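Local coordinates for DUF5642 domain-containing protein (Mycobacterium smegmatis, PDB 4TMD) that is of unknown function but, with a lipoprotein-type signal sequence and a Mog1p/PsbP-clan domain, is probably exported and anchored at the cell envelope, at residues S24-T29 against M69-A74; E57-P62 against V92-P97; D116-P121 against Y149-S154. One frame throughout, in Å; residues are numbered along the deposited sequence.

Contact 1: residues S24-T29 against M69-A74; sequences SEVAPT and MAATAA
Two strands running antiparallel, S24-A27 and M69-A74, are stitched together by three pairs of backbone hydrogen bonds. The first pairs join S24 with A73 and V26 with A71; V26 N reaches A71 O at 2.9 Å from above the carbonyl plane, whereas A71 N meets V26 O in plane, on a lone pair. Beyond V26 the register slips by one residue, a beta bulge, and the chain corners at P28. Pairing resumes at T29, whose carbonyl oxygen takes M69 N at 2.7 Å, nearly along the C=O axis. At the corner the CA of P28 comes within 3.2 Å of M69 O, a CA-H...O contact at the bulge.

The closely packed part is this backbone seam together with the face carrying S24, V26 and T29 beside A73, A71 and M69. V26 CB sits 4.0 Å from A71 CB, and S24 OG is 3.7 Å from the A73 methyl. M69 is buried, its CG in the crowded position between N and carbonyl carbon, 3.4 Å from T29 O, whereas S24, V26 and T29 are exposed.

The other face is looser. The ring of P28 does lay its CG 4.0 Å from the A70 methyl, but E25 swings its extended chain alongside T72 without touching it closely, and water 1 bridges them, donating to E25 OE1 and to T72 OG1. Both polar ends also have partners in the N-terminal segment: K14 forms a salt bridge with the carboxylate, and T72 OG1 hydrogen-bonds to V10 O.

Within this chain, strand 22-30 is an outermost strand of the sheet. Strand 67-76 lies between it and strand 79-88, to which A70 and T72 bond through A85 and V83, while the N-terminal segment covers A70 and E25.

Contact 2: residues E57-P62 against V92-P97; sequences EGQQFP and VPLSDP
With CG anti to the backbone N (chi1 -180°) and a bend at chi2 (63°), the side chain of Q59 points the edge of its amide at the facing loop. V92 likewise has CG1 anti to its own N, which brings that methyl up beside the amide, while CG2 is left to meet F61.

The amide of Q59 grips the backbone on both sides of L94. OE1 accepts S95 N at 2.9 Å, on a lone pair and almost perfectly straight (175°). NE2 donates to P93 O at 3.0 Å, with that oxygen essentially in the amide plane. The second N-H of NE2 goes back to its own segment, to Q60 O at 3.0 Å, so both protons of the group are used. Water 2 adds a further bond to OE1 and donates also to S95 O; water 3 links Q60 O with P93 O. Four partners in all fix the rotation of the amide, and a 180° flip would set like against like.

V92 lies against this polar centre, its CG1 3.6 Å from Q59 NE2 and 3.4 Å from Q60 O, crossing the glutamine chain obliquely. The apolar contact is made by V92 CG2, which approaches F61 CD2 at 4.1 Å, the two side chains meeting at about a right angle. M159 of strand 158-166 touches Q59, F61 and V92 alike, so the loops rest on the sheet.

G58, with positive phi, leads out of helix 53-56, and the C52-C101 disulfide ties the chain just before that helix to the chain just after P97. The Q59 amide pairs with the backbone groups P93 O and S95 N as a peptide group would, fastening two irregular loops over one face of the antiparallel sheet.

Contact 3: residues D116-P121 against Y149-S154; sequences DVVESP and YNYVAS
Y149 and Y151 stand side by side on one face of strand 145-155, two residues apart, and both carry CG anti to the carbonyl carbon and beside the backbone N. V118, from segment 116-121, meets them with a single methyl, CG2, which sits in the crowded position between N and carbonyl carbon. That methyl comes to the edge of the Y149 ring, near its plane, at 4.2 Å from CD1. It also reaches Y151, 4.1 Å from OH, and the V118 and Y151 side chains cross at about a right angle.

The Y151 ring is turned edge-on to the chain that follows V118. Along that edge, in the ring plane, lie E119 O, 3.2 Å from CE1, and S120 CB, 4.0 Å from CD1. Water 4 completes the row: it donates to E119 O at 2.6 Å and hydrogen-bonds with Y151 OH at 2.7 Å, spanning carbonyl and phenol.

These strands are not neighbours, since strand 127-137 runs between them and pairs with both; the side chains reach across it. H132 of that middle strand stacks on Y149 and touches V118, while T179, A182 and R183 of helix 179-194 lie against Y151.

In chemical terms the contact combines an apolar methyl-on-ring contact with a polar group, E119 O, and a water at the Y151 edge. A carbonyl oxygen set against ring C-H would be electrostatically favourable, because the edge of an aromatic ring is slightly positive, and the water bridge holds the phenol oxygen to the backbone without direct bonding between the two segments.

Contacts 1 and 3 sit on the same antiparallel sheet, about 20 Å apart between centres: contact 1 at one outer strand, 22-30, contact 3 across the middle. Contact 2 lies over the sheet face turned away from the tyrosines of contact 3, about 12 Å off centre to centre. These two touch by side chains on that face: L94 CD1 packs 3.6 Å from V152 CG1, and P97 CG lies 3.7 Å from V117 CG2. Helix 179-194 thus covers one face and the loops of contact 2 the other. Contacts 1 and 2 stay about 7 Å apart at their nearest atoms, though their segments alternate along the chain. No active site is known.

Contact 1: residues S24-T29 against M69-A74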
loop_
_atom_site.group_PDB
_atom_site.type_symbol
_atom_site.label_atom_id
_atom_site.label_comp_id
_atom_site.label_asym_id
_atom_site.label_seq_id
_atom_site.Cartn_x
_atom_site.Cartn_y
_atom_site.Cartn_z
ATOM N N SER A 24 13.129 9.388 3.824
ATOM C CA SER A 24 12.992 9.286 5.275
ATOM C C SER A 24 12.763 7.830 5.673
ATOM O O SER A 24 12.527 6.971 4.819
ATOM C CB SER A 24 11.836 10.149 5.776
ATOM O OG SER A 24 10.620 9.767 5.149
ATOM N N GLU A 25 12.819 7.562 6.976
ATOM C CA GLU A 25 12.699 6.206 7.479
ATOM C C GLU A 25 11.884 6.163 8.747
ATOM O O GLU A 25 11.830 7.142 9.497
ATOM C CB GLU A 25 14.079 5.607 7.754
ATOM C CG GLU A 25 15.043 5.667 6.596
ATOM C CD GLU A 25 16.440 5.297 7.016
ATOM O OE1 GLU A 25 16.703 4.088 7.163
ATOM O OE2 GLU A 25 17.279 6.209 7.195
ATOM N N VAL A 26 11.245 5.019 8.973
ATOM C CA VAL A 26 10.646 4.696 10.259
ATOM C C VAL A 26 11.363 3.448 10.759
ATOM O O VAL A 26 11.306 2.397 10.119
ATOM C CB VAL A 26 9.124 4.438 10.167
ATOM C CG1 VAL A 26 8.569 3.956 11.518
ATOM C CG2 VAL A 26 8.386 5.668 9.688
ATOM N N ALA A 27 12.070 3.575 11.876
ATOM C CA ALA A 27 12.755 2.444 12.491
ATOM C C ALA A 27 11.736 1.446 13.018
ATOM O O ALA A 27 10.587 1.806 13.255
ATOM C CB ALA A 27 13.664 2.927 13.616
ATOM N N PRO A 28 12.146 0.177 13.185
ATOM C CA PRO A 28 11.199 -0.837 13.659
ATOM C C PRO A 28 10.514 -0.458 14.968
ATOM O O PRO A 28 11.162 -0.029 15.919
ATOM C CB PRO A 28 12.077 -2.072 13.832
ATOM C CG PRO A 28 13.130 -1.897 12.788
ATOM C CD PRO A 28 13.424 -0.422 12.762
ATOM N N THR A 29 9.195 -0.594 14.983
ATOM C CA THR A 29 8.369 -0.213 16.119
ATOM C C THR A 29 7.069 -1.000 16.044
ATOM O O THR A 29 6.705 -1.479 14.967
ATOM C CB THR A 29 8.078 1.306 16.120
ATOM O OG1 THR A 29 7.012 1.591 17.030
ATOM C CG2 THR A 29 7.653 1.761 14.741
ATOM N N MET A 69 6.626 -2.899 12.617
ATOM C CA MET A 69 6.689 -2.312 11.281
ATOM C C MET A 69 7.922 -1.442 11.169
ATOM O O MET A 69 8.384 -0.879 12.155
ATOM C CB MET A 69 5.439 -1.477 10.993
ATOM C CG MET A 69 5.214 -0.442 12.063
ATOM S SD MET A 69 4.259 0.994 11.567
ATOM C CE MET A 69 2.623 0.345 11.452
ATOM N N ALA A 70 8.457 -1.353 9.962
ATOM C CA ALA A 70 9.522 -0.421 9.621
ATOM C C ALA A 70 9.197 0.122 8.245
ATOM O O ALA A 70 8.547 -0.559 7.455
ATOM C CB ALA A 70 10.895 -1.113 9.623
ATOM N N ALA A 71 9.664 1.321 7.927
ATOM C CA ALA A 71 9.344 1.883 6.629
ATOM C C ALA A 71 10.475 2.716 6.038
ATOM O O ALA A 71 11.352 3.216 6.749
ATOM C CB ALA A 71 8.075 2.707 6.719
ATOM N N THR A 72 10.470 2.799 4.714
ATOM C CA THR A 72 11.317 3.725 3.991
ATOM C C THR A 72 10.393 4.518 3.074
ATOM O O THR A 72 9.567 3.930 2.374
ATOM C CB THR A 72 12.402 3.022 3.177
ATOM O OG1 THR A 72 13.337 2.401 4.071
ATOM C CG2 THR A 72 13.153 4.040 2.308
ATOM N N ALA A 73 10.500 5.843 3.104
ATOM C CA ALA A 73 9.644 6.669 2.249
ATOM C C ALA A 73 10.484 7.656 1.453
ATOM O O ALA A 73 11.575 8.038 1.884
ATOM C CB ALA A 73 8.615 7.390 3.084
ATOM N N ALA A 74 9.994 8.052 0.283
ATOM C CA ALA A 74 10.732 8.973 -0.586
ATOM C C ALA A 74 9.783 9.899 -1.310
ATOM O O ALA A 74 8.738 9.465 -1.784
ATOM C CB ALA A 74 11.556 8.222 -1.594
HETATM O O HOH W 1 14.377 2.272 6.990
#

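Contact 2: residues E57-P62 against V92-P97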
loop_
_atom_site.group_PDB
_atom_site.type_symbol
_atom_site.label_atom_id
_atom_site.label_comp_id
_atom_site.label_asym_id
_atom_site.label_seq_id
_atom_site.Cartn_x
_atom_site.Cartn_y
_atom_site.Cartn_z
ATOM N N GLU A 57 -12.482 -1.176 1.029
ATOM C CA GLU A 57 -11.692 -0.797 2.196
ATOM C C GLU A 57 -10.194 -1.082 2.017
ATOM O O GLU A 57 -9.360 -0.520 2.731
ATOM C CB GLU A 57 -12.209 -1.533 3.443
ATOM C CG GLU A 57 -13.733 -1.475 3.624
ATOM C CD GLU A 57 -14.214 -2.201 4.877
ATOM O OE1 GLU A 57 -13.406 -2.922 5.510
ATOM O OE2 GLU A 57 -15.406 -2.047 5.226
ATOM N N GLY A 58 -9.859 -1.957 1.072
ATOM C CA GLY A 58 -8.473 -2.293 0.810
ATOM C C GLY A 58 -7.906 -3.121 1.947
ATOM O O GLY A 58 -8.645 -3.562 2.826
ATOM N N GLN A 59 -6.589 -3.310 1.945
ATOM C CA GLN A 59 -5.947 -4.225 2.879
ATOM C C GLN A 59 -6.108 -3.794 4.332
ATOM O O GLN A 59 -5.606 -2.746 4.751
ATOM C CB GLN A 59 -4.463 -4.365 2.563
ATOM C CG GLN A 59 -3.753 -5.320 3.515
ATOM C CD GLN A 59 -4.286 -6.743 3.401
ATOM O OE1 GLN A 59 -4.363 -7.310 2.303
ATOM N NE2 GLN A 59 -4.672 -7.322 4.535
ATOM N N GLN A 60 -6.793 -4.633 5.103
ATOM C CA GLN A 60 -7.038 -4.351 6.511
ATOM C C GLN A 60 -6.065 -5.062 7.451
ATOM O O GLN A 60 -5.544 -6.131 7.144
ATOM C CB GLN A 60 -8.477 -4.735 6.875
ATOM C CG GLN A 60 -9.526 -3.876 6.187
ATOM C CD GLN A 60 -9.343 -2.394 6.486
ATOM O OE1 GLN A 60 -9.392 -1.971 7.643
ATOM N NE2 GLN A 60 -9.114 -1.602 5.442
ATOM N N PHE A 61 -5.827 -4.447 8.602
ATOM C CA PHE A 61 -5.079 -5.077 9.674
ATOM C C PHE A 61 -5.957 -5.131 10.919
ATOM O O PHE A 61 -6.169 -4.103 11.571
ATOM C CB PHE A 61 -3.785 -4.317 9.958
ATOM C CG PHE A 61 -2.809 -4.343 8.819
ATOM C CD1 PHE A 61 -3.008 -3.553 7.698
ATOM C CD2 PHE A 61 -1.691 -5.158 8.869
ATOM C CE1 PHE A 61 -2.115 -3.579 6.651
ATOM C CE2 PHE A 61 -0.790 -5.185 7.828
ATOM C CZ PHE A 61 -1.001 -4.397 6.717
ATOM N N PRO A 62 -6.484 -6.327 11.236
ATOM C CA PRO A 62 -7.337 -6.558 12.410
ATOM C C PRO A 62 -6.744 -5.950 13.682
ATOM O O PRO A 62 -5.527 -5.985 13.871
ATOM C CB PRO A 62 -7.411 -8.091 12.505
ATOM C CG PRO A 62 -6.381 -8.613 11.539
ATOM C CD PRO A 62 -6.240 -7.570 10.487
ATOM N N VAL A 92 -1.476 -11.995 8.263
ATOM C CA VAL A 92 -2.616 -11.124 7.990
ATOM C C VAL A 92 -3.420 -11.707 6.848
ATOM O O VAL A 92 -2.854 -12.054 5.810
ATOM C CB VAL A 92 -2.170 -9.697 7.619
ATOM C CG1 VAL A 92 -3.365 -8.759 7.582
ATOM C CG2 VAL A 92 -1.145 -9.190 8.607
ATOM N N PRO A 93 -4.741 -11.853 7.035
ATOM C CA PRO A 93 -5.552 -12.317 5.905
ATOM C C PRO A 93 -5.433 -11.344 4.722
ATOM O O PRO A 93 -5.636 -10.138 4.879
ATOM C CB PRO A 93 -6.977 -12.339 6.474
ATOM C CG PRO A 93 -6.793 -12.431 7.968
ATOM C CD PRO A 93 -5.537 -11.661 8.260
ATOM N N LEU A 94 -5.080 -11.864 3.559
ATOM C CA LEU A 94 -4.829 -11.023 2.396
ATOM C C LEU A 94 -6.112 -10.599 1.683
ATOM O O LEU A 94 -6.957 -11.430 1.369
ATOM C CB LEU A 94 -3.922 -11.756 1.415
ATOM C CG LEU A 94 -3.521 -10.983 0.160
ATOM C CD1 LEU A 94 -2.467 -9.946 0.488
ATOM C CD2 LEU A 94 -3.031 -11.948 -0.920
ATOM N N SER A 95 -6.252 -9.308 1.412
ATOM C CA SER A 95 -7.370 -8.837 0.602
ATOM C C SER A 95 -7.082 -9.151 -0.858
ATOM O O SER A 95 -6.108 -8.653 -1.419
ATOM C CB SER A 95 -7.604 -7.337 0.805
ATOM O OG SER A 95 -8.559 -6.845 -0.125
ATOM N N ASP A 96 -7.916 -9.982 -1.473
ATOM C CA ASP A 96 -7.626 -10.493 -2.811
ATOM C C ASP A 96 -8.900 -10.686 -3.649
ATOM O O ASP A 96 -9.383 -11.809 -3.824
ATOM C CB ASP A 96 -6.851 -11.817 -2.702
ATOM C CG ASP A 96 -6.209 -12.232 -4.012
ATOM O OD1 ASP A 96 -6.191 -11.409 -4.956
ATOM O OD2 ASP A 96 -5.720 -13.377 -4.100
ATOM N N PRO A 97 -9.434 -9.586 -4.194
ATOM C CA PRO A 97 -10.680 -9.597 -4.968
ATOM C C PRO A 97 -10.654 -10.543 -6.177
ATOM O O PRO A 97 -9.659 -10.564 -6.910
ATOM C CB PRO A 97 -10.804 -8.142 -5.451
ATOM C CG PRO A 97 -9.913 -7.347 -4.590
ATOM C CD PRO A 97 -8.787 -8.263 -4.211
HETATM O O HOH W 2 -4.025 -6.840 -0.498
HETATM O O HOH W 3 -7.085 -8.546 6.754
#

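Contact 3: residues D116-P121 against Y149-S154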
loop_
_atom_site.group_PDB
_atom_site.type_symbol
_atom_site.label_atom_id
_atom_site.label_comp_id
_atom_site.label_asym_id
_atom_site.label_seq_id
_atom_site.Cartn_x
_atom_site.Cartn_y
_atom_site.Cartn_z
ATOM N N ASP A 116 -9.859 -0.068 -8.015
ATOM C CA ASP A 116 -9.595 -1.052 -9.068
ATOM C C ASP A 116 -8.427 -1.957 -8.727
ATOM O O ASP A 116 -7.415 -1.476 -8.235
ATOM C CB ASP A 116 -9.238 -0.360 -10.387
ATOM C CG ASP A 116 -10.415 0.352 -11.027
ATOM O OD1 ASP A 116 -11.558 -0.007 -10.716
ATOM O OD2 ASP A 116 -10.187 1.263 -11.850
ATOM N N VAL A 117 -8.533 -3.243 -9.048
ATOM C CA VAL A 117 -7.366 -4.114 -9.004
ATOM C C VAL A 117 -6.498 -3.804 -10.213
ATOM O O VAL A 117 -7.003 -3.655 -11.316
ATOM C CB VAL A 117 -7.769 -5.604 -8.999
ATOM C CG1 VAL A 117 -6.528 -6.500 -8.996
ATOM C CG2 VAL A 117 -8.651 -5.896 -7.800
ATOM N N VAL A 118 -5.196 -3.677 -10.005
ATOM C CA VAL A 118 -4.284 -3.431 -11.111
ATOM C C VAL A 118 -3.166 -4.468 -11.059
ATOM O O VAL A 118 -3.011 -5.191 -10.073
ATOM C CB VAL A 118 -3.687 -2.000 -11.070
ATOM C CG1 VAL A 118 -4.762 -0.921 -11.308
ATOM C CG2 VAL A 118 -2.987 -1.762 -9.756
ATOM N N GLU A 119 -2.393 -4.535 -12.131
ATOM C CA GLU A 119 -1.261 -5.452 -12.228
ATOM C C GLU A 119 -0.291 -5.311 -11.050
ATOM O O GLU A 119 0.086 -4.197 -10.687
ATOM C CB GLU A 119 -0.547 -5.197 -13.561
ATOM C CG GLU A 119 0.732 -5.960 -13.804
ATOM C CD GLU A 119 1.400 -5.555 -15.122
ATOM O OE1 GLU A 119 1.830 -4.383 -15.254
ATOM O OE2 GLU A 119 1.485 -6.411 -16.031
ATOM N N SER A 120 0.096 -6.443 -10.454
ATOM C CA SER A 120 1.152 -6.480 -9.433
ATOM C C SER A 120 2.179 -7.580 -9.753
ATOM O O SER A 120 1.847 -8.567 -10.392
ATOM C CB SER A 120 0.549 -6.700 -8.043
ATOM O OG SER A 120 -0.205 -7.894 -8.010
ATOM N N PRO A 121 3.429 -7.418 -9.303
ATOM C CA PRO A 121 4.463 -8.333 -9.813
ATOM C C PRO A 121 4.412 -9.740 -9.231
ATOM O O PRO A 121 3.989 -9.943 -8.084
ATOM C CB PRO A 121 5.768 -7.649 -9.393
ATOM C CG PRO A 121 5.375 -6.867 -8.153
ATOM C CD PRO A 121 4.004 -6.344 -8.471
ATOM N N TYR A 149 -1.761 4.296 -5.578
ATOM C CA TYR A 149 -1.574 2.898 -5.905
ATOM C C TYR A 149 -1.022 2.184 -4.677
ATOM O O TYR A 149 -0.207 2.746 -3.938
ATOM C CB TYR A 149 -0.642 2.737 -7.097
ATOM C CG TYR A 149 -1.249 3.182 -8.398
ATOM C CD1 TYR A 149 -1.790 2.258 -9.279
ATOM C CD2 TYR A 149 -1.289 4.533 -8.758
ATOM C CE1 TYR A 149 -2.340 2.655 -10.478
ATOM C CE2 TYR A 149 -1.847 4.936 -9.974
ATOM C CZ TYR A 149 -2.370 3.989 -10.820
ATOM O OH TYR A 149 -2.923 4.357 -12.030
ATOM N N ASN A 150 -1.515 0.967 -4.450
ATOM C CA ASN A 150 -1.134 0.121 -3.325
ATOM C C ASN A 150 -0.649 -1.206 -3.866
ATOM O O ASN A 150 -1.341 -1.815 -4.677
ATOM C CB ASN A 150 -2.328 -0.157 -2.406
ATOM C CG ASN A 150 -2.354 0.715 -1.192
ATOM O OD1 ASN A 150 -1.318 1.005 -0.594
ATOM N ND2 ASN A 150 -3.549 1.136 -0.800
ATOM N N TYR A 151 0.499 -1.681 -3.406
ATOM C CA TYR A 151 0.946 -3.015 -3.793
ATOM C C TYR A 151 1.293 -3.739 -2.518
ATOM O O TYR A 151 2.021 -3.226 -1.675
ATOM C CB TYR A 151 2.133 -2.972 -4.756
ATOM C CG TYR A 151 1.790 -2.222 -6.018
ATOM C CD1 TYR A 151 1.257 -2.888 -7.114
ATOM C CD2 TYR A 151 1.957 -0.840 -6.101
ATOM C CE1 TYR A 151 0.906 -2.200 -8.264
ATOM C CE2 TYR A 151 1.611 -0.144 -7.259
ATOM C CZ TYR A 151 1.093 -0.829 -8.331
ATOM O OH TYR A 151 0.744 -0.148 -9.481
ATOM N N VAL A 152 0.737 -4.932 -2.381
ATOM C CA VAL A 152 0.872 -5.714 -1.175
ATOM C C VAL A 152 1.522 -7.051 -1.491
ATOM O O VAL A 152 1.089 -7.727 -2.426
ATOM C CB VAL A 152 -0.514 -5.965 -0.546
ATOM C CG1 VAL A 152 -0.408 -6.967 0.621
ATOM C CG2 VAL A 152 -1.133 -4.666 -0.096
ATOM N N ALA A 153 2.542 -7.432 -0.726
ATOM C CA ALA A 153 3.105 -8.777 -0.840
ATOM C C ALA A 153 3.002 -9.488 0.489
ATOM O O ALA A 153 3.415 -8.953 1.510
ATOM C CB ALA A 153 4.554 -8.731 -1.300
ATOM N N SER A 154 2.456 -10.701 0.460
ATOM C CA SER A 154 2.242 -11.506 1.652
ATOM C C SER A 154 3.047 -12.801 1.591
ATOM O O SER A 154 2.943 -13.537 0.618
ATOM C CB SER A 154 0.757 -11.847 1.791
ATOM O OG SER A 154 0.560 -12.856 2.761
HETATM O O HOH W 4 0.145 -1.754 -11.548
#